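Local coordinates for SusD superfamily protein (Bacteroides vulgatus, PDB 3MYV) that probably binds polysaccharide at the bacterial cell surface, as an outer-membrane member of the SusD family, at residues 208-213 against 353-358; 215-220 against 357-362. All coordinates share one frame; numbering follows the deposited sequence.

Interaction 1: 208-213 against 353-358; sequences KAFDLA and AVQGLG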
ATOM      1  N   LYS A 208      -6.968   3.397  18.921  1.00 17.71           N
ATOM      2  CA  LYS A 208      -6.282   4.500  18.244  1.00 14.48           C
ATOM      3  C   LYS A 208      -6.659   4.555  16.762  1.00 14.61           C
ATOM      4  O   LYS A 208      -6.931   5.643  16.239  1.00 14.28           O
ATOM      5  CB  LYS A 208      -4.756   4.412  18.409  1.00 18.38           C
ATOM      6  CG  LYS A 208      -4.308   4.481  19.891  1.00 18.96           C
ATOM      7  CD  LYS A 208      -2.793   4.669  19.991  1.00 18.34           C
ATOM      8  CE  LYS A 208      -2.289   4.631  21.431  1.00 26.54           C
ATOM      9  NZ  LYS A 208      -0.788   4.554  21.460  1.00 28.71           N
ATOM     10  N   ALA A 209      -6.685   3.397  16.101  1.00 14.23           N
ATOM     11  CA  ALA A 209      -7.071   3.320  14.679  1.00 14.23           C
ATOM     12  C   ALA A 209      -8.492   3.809  14.449  1.00 15.67           C
ATOM     13  O   ALA A 209      -8.747   4.636  13.556  1.00 13.81           O
ATOM     14  CB  ALA A 209      -6.898   1.890  14.123  1.00 14.27           C
ATOM     15  N   PHE A 210      -9.425   3.337  15.272  1.00 16.75           N
ATOM     16  CA  PHE A 210     -10.829   3.774  15.133  1.00 15.70           C
ATOM     17  C   PHE A 210     -10.943   5.276  15.363  1.00 15.64           C
ATOM     18  O   PHE A 210     -11.499   6.002  14.540  1.00 15.73           O
ATOM     19  CB  PHE A 210     -11.763   3.015  16.078  1.00 13.61           C
ATOM     20  CG  PHE A 210     -13.164   3.508  16.013  1.00 14.00           C
ATOM     21  CD1 PHE A 210     -14.008   3.083  15.000  1.00 16.89           C
ATOM     22  CD2 PHE A 210     -13.607   4.496  16.877  1.00 19.61           C
ATOM     23  CE1 PHE A 210     -15.291   3.600  14.887  1.00 21.85           C
ATOM     24  CE2 PHE A 210     -14.881   5.030  16.751  1.00 19.28           C
ATOM     25  CZ  PHE A 210     -15.719   4.571  15.764  1.00 15.44           C
ATOM     26  N   ASP A 211     -10.381   5.763  16.466  1.00 14.96           N
ATOM     27  CA  ASP A 211     -10.592   7.159  16.838  1.00 16.10           C
ATOM     28  C   ASP A 211     -10.006   8.099  15.773  1.00 13.57           C
ATOM     29  O   ASP A 211     -10.610   9.122  15.442  1.00 16.13           O
ATOM     30  CB  ASP A 211      -9.958   7.476  18.183  1.00 17.21           C
ATOM     31  CG  ASP A 211     -10.680   6.865  19.359  1.00 21.34           C
ATOM     32  OD1 ASP A 211     -11.833   6.438  19.223  1.00 19.87           O
ATOM     33  OD2 ASP A 211     -10.063   6.835  20.445  1.00 23.08           O
ATOM     34  N   LEU A 212      -8.831   7.751  15.248  1.00 15.07           N
ATOM     35  CA  LEU A 212      -8.193   8.556  14.210  1.00 15.49           C
ATOM     36  C   LEU A 212      -8.970   8.475  12.907  1.00 15.20           C
ATOM     37  O   LEU A 212      -9.207   9.508  12.246  1.00 13.42           O
ATOM     38  CB  LEU A 212      -6.727   8.132  13.993  1.00 16.14           C
ATOM     39  CG  LEU A 212      -5.944   8.933  12.928  1.00 18.91           C
ATOM     40  CD1 LEU A 212      -6.061  10.450  13.126  1.00 14.79           C
ATOM     41  CD2 LEU A 212      -4.476   8.545  12.928  1.00 13.26           C
ATOM     42  N   ALA A 213      -9.362   7.263  12.516  1.00 14.17           N
ATOM     43  CA  ALA A 213     -10.075   7.075  11.229  1.00 15.10           C
ATOM     44  C   ALA A 213     -11.401   7.823  11.281  1.00 14.80           C
ATOM     45  O   ALA A 213     -11.780   8.513  10.340  1.00 15.85           O
ATOM     46  CB  ALA A 213     -10.323   5.575  10.924  1.00 13.75           C
ATOM     47  N   ALA A 353     -18.240  -0.260  17.450  1.00 16.58           N
ATOM     48  CA  ALA A 353     -18.866  -1.194  16.503  1.00 16.74           C
ATOM     49  C   ALA A 353     -20.094  -0.585  15.838  1.00 17.06           C
ATOM     50  O   ALA A 353     -20.258  -0.726  14.635  1.00 15.76           O
ATOM     51  CB  ALA A 353     -19.235  -2.531  17.183  1.00 15.54           C
ATOM     52  N   VAL A 354     -20.973   0.059  16.604  1.00 17.41           N
ATOM     53  CA  VAL A 354     -22.135   0.714  16.011  1.00 16.15           C
ATOM     54  C   VAL A 354     -21.687   1.718  14.937  1.00 16.74           C
ATOM     55  O   VAL A 354     -22.208   1.739  13.816  1.00 13.74           O
ATOM     56  CB  VAL A 354     -23.055   1.404  17.103  1.00 17.45           C
ATOM     57  CG1 VAL A 354     -24.124   2.274  16.467  1.00 19.34           C
ATOM     58  CG2 VAL A 354     -23.685   0.358  18.024  1.00 18.30           C
ATOM     59  N   GLN A 355     -20.730   2.574  15.287  1.00 15.28           N
ATOM     60  CA  GLN A 355     -20.229   3.581  14.367  1.00 14.78           C
ATOM     61  C   GLN A 355     -19.502   2.947  13.165  1.00 14.87           C
ATOM     62  O   GLN A 355     -19.688   3.370  12.036  1.00 13.25           O
ATOM     63  CB  GLN A 355     -19.327   4.574  15.129  1.00 16.11           C
ATOM     64  CG  GLN A 355     -20.120   5.500  16.072  1.00 22.79           C
ATOM     65  CD  GLN A 355     -19.280   6.117  17.210  1.00 34.28           C
ATOM     66  OE1 GLN A 355     -18.150   6.577  16.999  1.00 36.39           O
ATOM     67  NE2 GLN A 355     -19.855   6.153  18.423  1.00 32.73           N
ATOM     68  N   GLY A 356     -18.730   1.890  13.415  1.00 13.04           N
ATOM     69  CA  GLY A 356     -17.949   1.237  12.370  1.00 14.46           C
ATOM     70  C   GLY A 356     -18.860   0.528  11.394  1.00 14.21           C
ATOM     71  O   GLY A 356     -18.570   0.462  10.203  1.00 12.55           O
ATOM     72  N   LEU A 357     -19.988   0.030  11.894  1.00 16.71           N
ATOM     73  CA  LEU A 357     -20.994  -0.565  11.011  1.00 16.61           C
ATOM     74  C   LEU A 357     -21.566   0.504  10.072  1.00 16.31           C
ATOM     75  O   LEU A 357     -21.837   0.234   8.911  1.00 15.28           O
ATOM     76  CB  LEU A 357     -22.110  -1.189  11.834  1.00 15.97           C
ATOM     77  CG  LEU A 357     -23.203  -1.977  11.095  1.00 15.17           C
ATOM     78  CD1 LEU A 357     -22.569  -3.008  10.135  1.00 12.91           C
ATOM     79  CD2 LEU A 357     -24.140  -2.634  12.096  1.00 14.04           C
ATOM     80  N   GLY A 358     -21.769   1.709  10.598  1.00 17.70           N
ATOM     81  CA  GLY A 358     -22.258   2.835   9.799  1.00 15.83           C
ATOM     82  C   GLY A 358     -21.289   3.114   8.648  1.00 15.45           C
ATOM     83  O   GLY A 358     -21.686   3.236   7.479  1.00 14.80           O
TER
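F210 reaches from helix 206-223 to the flank of helix 350-367, where the far end of its ring meets Q355 and the backbone of G356. With CG anti to the backbone N (chi1 176°), the ring is carried straight out across the gap, and its tip does all the touching. CZ of F210 lies 3.7 Å from CB of Q355, and CE1 comes to 4.1 Å from the N of G356, where the helix presents bare backbone. The packed side of the contact is marked by burial: F210 and G356 are enclosed, and A344 and L348 of helix 334-348 also pack on the phenyl ring. The solvent side is polar, yet it makes the shortest approach. There the exposed Q355 crosses the phenylalanine side chain at about a right angle and sets OE1 at the ring edge, near its plane, 3.4 Å from CZ of F210; the amide is turned 52° from the ring. D211 faces this side too, its carboxylate in a salt bridge with R207. One aromatic side chain bridging two helices over a third is in keeping with the helix-rich, TPR-like packing of SusD-family proteins.

Interaction 2: 215-220 against 357-362; sequences QLIKDA and LGYLNE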
ATOM      1  N   GLN A 215     -12.131  10.490  13.160  1.00 15.42           N
ATOM      2  CA  GLN A 215     -11.976  11.942  13.173  1.00 14.51           C
ATOM      3  C   GLN A 215     -11.565  12.440  11.803  1.00 14.96           C
ATOM      4  O   GLN A 215     -11.958  13.540  11.397  1.00 18.07           O
ATOM      5  CB  GLN A 215     -10.945  12.398  14.216  1.00 15.12           C
ATOM      6  CG  GLN A 215     -10.948  13.923  14.422  1.00 17.84           C
ATOM      7  CD  GLN A 215     -12.295  14.434  14.911  1.00 17.51           C
ATOM      8  OE1 GLN A 215     -12.790  14.002  15.954  1.00 24.84           O
ATOM      9  NE2 GLN A 215     -12.896  15.345  14.161  1.00 17.40           N
ATOM     10  N   LEU A 216     -10.757  11.641  11.100  1.00 14.48           N
ATOM     11  CA  LEU A 216     -10.287  11.989   9.760  1.00 14.70           C
ATOM     12  C   LEU A 216     -11.467  12.048   8.795  1.00 13.79           C
ATOM     13  O   LEU A 216     -11.551  12.954   7.944  1.00 16.13           O
ATOM     14  CB  LEU A 216      -9.226  10.949   9.295  1.00 13.97           C
ATOM     15  CG  LEU A 216      -8.569  11.135   7.926  1.00 15.62           C
ATOM     16  CD1 LEU A 216      -7.924  12.492   7.829  1.00 18.60           C
ATOM     17  CD2 LEU A 216      -7.510  10.020   7.653  1.00 12.50           C
ATOM     18  N   ILE A 217     -12.381  11.086   8.904  1.00 14.44           N
ATOM     19  CA  ILE A 217     -13.592  11.088   8.075  1.00 15.07           C
ATOM     20  C   ILE A 217     -14.444  12.312   8.390  1.00 16.59           C
ATOM     21  O   ILE A 217     -14.942  12.992   7.476  1.00 16.27           O
ATOM     22  CB  ILE A 217     -14.420   9.808   8.274  1.00 16.36           C
ATOM     23  CG1 ILE A 217     -13.677   8.584   7.704  1.00 21.46           C
ATOM     24  CG2 ILE A 217     -15.763   9.907   7.616  1.00 19.85           C
ATOM     25  CD1 ILE A 217     -14.207   7.277   8.259  1.00 14.38           C
ATOM     26  N   LYS A 218     -14.585  12.612   9.686  1.00 17.73           N
ATOM     27  CA  LYS A 218     -15.357  13.773  10.096  1.00 17.17           C
ATOM     28  C   LYS A 218     -14.737  15.063   9.563  1.00 18.23           C
ATOM     29  O   LYS A 218     -15.467  15.936   9.049  1.00 19.03           O
ATOM     30  CB  LYS A 218     -15.503  13.825  11.604  1.00 15.99           C
ATOM     31  CG  LYS A 218     -16.442  12.766  12.160  1.00 20.07           C
ATOM     32  CD  LYS A 218     -16.339  12.682  13.650  1.00 17.72           C
ATOM     33  CE  LYS A 218     -17.465  11.879  14.252  1.00 22.17           C
ATOM     34  NZ  LYS A 218     -17.071  11.539  15.672  1.00 19.89           N
ATOM     35  N   ASP A 219     -13.405  15.162   9.648  1.00 17.99           N
ATOM     36  CA  ASP A 219     -12.690  16.341   9.160  1.00 17.50           C
ATOM     37  C   ASP A 219     -12.804  16.488   7.635  1.00 18.68           C
ATOM     38  O   ASP A 219     -12.976  17.602   7.133  1.00 20.89           O
ATOM     39  CB  ASP A 219     -11.212  16.326   9.569  1.00 17.56           C
ATOM     40  CG  ASP A 219     -11.008  16.400  11.076  1.00 18.65           C
ATOM     41  OD1 ASP A 219     -11.969  16.753  11.823  1.00 19.47           O
ATOM     42  OD2 ASP A 219      -9.884  16.065  11.520  1.00 18.47           O
ATOM     43  N   ALA A 220     -12.685  15.391   6.891  1.00 20.46           N
ATOM     44  CA  ALA A 220     -12.944  15.430   5.429  1.00 21.09           C
ATOM     45  C   ALA A 220     -14.335  15.993   5.098  1.00 23.31           C
ATOM     46  O   ALA A 220     -14.504  16.796   4.161  1.00 21.26           O
ATOM     47  CB  ALA A 220     -12.789  14.044   4.818  1.00 19.78           C
ATOM     48  N   LEU A 357     -19.988   0.030  11.894  1.00 16.71           N
ATOM     49  CA  LEU A 357     -20.994  -0.565  11.011  1.00 16.61           C
ATOM     50  C   LEU A 357     -21.566   0.504  10.072  1.00 16.31           C
ATOM     51  O   LEU A 357     -21.837   0.234   8.911  1.00 15.28           O
ATOM     52  CB  LEU A 357     -22.110  -1.189  11.834  1.00 15.97           C
ATOM     53  CG  LEU A 357     -23.203  -1.977  11.095  1.00 15.17           C
ATOM     54  CD1 LEU A 357     -22.569  -3.008  10.135  1.00 12.91           C
ATOM     55  CD2 LEU A 357     -24.140  -2.634  12.096  1.00 14.04           C
ATOM     56  N   GLY A 358     -21.769   1.709  10.598  1.00 17.70           N
ATOM     57  CA  GLY A 358     -22.258   2.835   9.799  1.00 15.83           C
ATOM     58  C   GLY A 358     -21.289   3.114   8.648  1.00 15.45           C
ATOM     59  O   GLY A 358     -21.686   3.236   7.479  1.00 14.80           O
ATOM     60  N   TYR A 359     -20.010   3.173   8.972  1.00 15.64           N
ATOM     61  CA  TYR A 359     -18.979   3.377   7.954  1.00 14.50           C
ATOM     62  C   TYR A 359     -18.883   2.220   6.953  1.00 14.10           C
ATOM     63  O   TYR A 359     -18.720   2.450   5.740  1.00 15.50           O
ATOM     64  CB  TYR A 359     -17.631   3.652   8.619  1.00 17.10           C
ATOM     65  CG  TYR A 359     -17.555   4.972   9.337  1.00 13.54           C
ATOM     66  CD1 TYR A 359     -17.995   6.147   8.731  1.00 17.97           C
ATOM     67  CD2 TYR A 359     -16.990   5.072  10.596  1.00 17.50           C
ATOM     68  CE1 TYR A 359     -17.908   7.350   9.381  1.00 17.28           C
ATOM     69  CE2 TYR A 359     -16.899   6.259  11.247  1.00 16.49           C
ATOM     70  CZ  TYR A 359     -17.337   7.409  10.642  1.00 17.55           C
ATOM     71  OH  TYR A 359     -17.237   8.623  11.290  1.00 19.47           O
ATOM     72  N   LEU A 360     -18.999   0.985   7.447  1.00 12.52           N
ATOM     73  CA  LEU A 360     -18.979  -0.178   6.574  1.00 12.75           C
ATOM     74  C   LEU A 360     -20.109  -0.032   5.563  1.00 13.20           C
ATOM     75  O   LEU A 360     -19.862  -0.176   4.388  1.00 11.47           O
ATOM     76  CB  LEU A 360     -19.095  -1.482   7.364  1.00 12.99           C
ATOM     77  CG  LEU A 360     -19.124  -2.768   6.517  1.00 14.34           C
ATOM     78  CD1 LEU A 360     -17.777  -2.906   5.677  1.00 11.99           C
ATOM     79  CD2 LEU A 360     -19.423  -3.944   7.376  1.00 16.78           C
ATOM     80  N   ASN A 361     -21.326   0.285   6.034  1.00 12.83           N
ATOM     81  CA  ASN A 361     -22.494   0.416   5.161  1.00 13.97           C
ATOM     82  C   ASN A 361     -22.350   1.509   4.139  1.00 13.25           C
ATOM     83  O   ASN A 361     -22.842   1.388   3.021  1.00 14.75           O
ATOM     84  CB  ASN A 361     -23.801   0.592   5.942  1.00 11.19           C
ATOM     85  CG  ASN A 361     -24.390  -0.737   6.338  1.00 16.87           C
ATOM     86  OD1 ASN A 361     -25.090  -1.364   5.543  1.00 16.24           O
ATOM     87  ND2 ASN A 361     -24.063  -1.213   7.545  1.00 15.53           N
ATOM     88  N   GLU A 362     -21.686   2.594   4.509  1.00 11.96           N
ATOM     89  CA  GLU A 362     -21.444   3.649   3.519  1.00 13.36           C
ATOM     90  C   GLU A 362     -20.710   3.123   2.301  1.00 12.93           C
ATOM     91  O   GLU A 362     -21.045   3.485   1.152  1.00 15.81           O
ATOM     92  CB  GLU A 362     -20.655   4.783   4.118  1.00 14.80           C
ATOM     93  CG  GLU A 362     -20.741   6.029   3.285  1.00 23.56           C
ATOM     94  CD  GLU A 362     -21.970   6.840   3.597  1.00 39.63           C
ATOM     95  OE1 GLU A 362     -22.227   7.044   4.802  1.00 38.75           O
ATOM     96  OE2 GLU A 362     -22.646   7.293   2.643  1.00 39.91           O
TER
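I217 of helix 206-223 and Y359 of helix 350-367 extend toward each other from opposite directions and meet in a CH-pi contact. The methyl CD1 of I217 sits over the centre of the phenol ring, 3.8 Å from the centroid of Y359 and only 9° off the ring normal. The other branch works farther out along the same ring: CG2 of I217 lies 3.8 Å from CE1 of Y359. Two torsions share this work: the first (chi1 -68°) sets CG2 anti to the backbone N and sends it toward CE1, while the extended second (chi2 161°) carries CD1 over the ring. K218 adds a looser touch beside the hydroxyl, where its CG passes 4.3 Å from OH of Y359.

Both polar ends meet at D214, one turn before K218 on helix 206-223: its OD1 is hydrogen-bonded to OH of Y359, while its OD2 forms a salt bridge with NZ of K218. The bond to the hydroxyl is likely to limit how far the ring can shift beneath the methyl. On another flank of helix 206-223, NE2 of Q215 donates to OD1 of D219 at 2.9 Å, and D219 also pairs with R193 of helix 189-202.

Helix 334-348 completes the surroundings. V337 and Y338 pack on I217, A341 touches Y359, and the rings of Y338 and Y359 meet with their planes nearly perpendicular. L216 turns instead to helix 189-202, which places helix 206-223 between that helix and helices 334-348 and 350-367.

Both interactions join helix 206-223 to helix 350-367; the centres of the two interactions lie about 8 Å apart, and their segments on the second helix overlap at L357 and G358. In each, an aromatic residue spans the gap beside helix 334-348, but the direction reverses: the ring of interaction 1 comes from helix 206-223, that of interaction 2 from helix 350-367. Interaction 1 is the more buried, with the end of a phenyl ring against backbone and the edge of that ring met by an exposed amide oxygen. Interaction 2, only partly buried, presents a ring face to an aliphatic side chain and ends in a polar network around D214. Neither has a hydrogen bond between its own two segments.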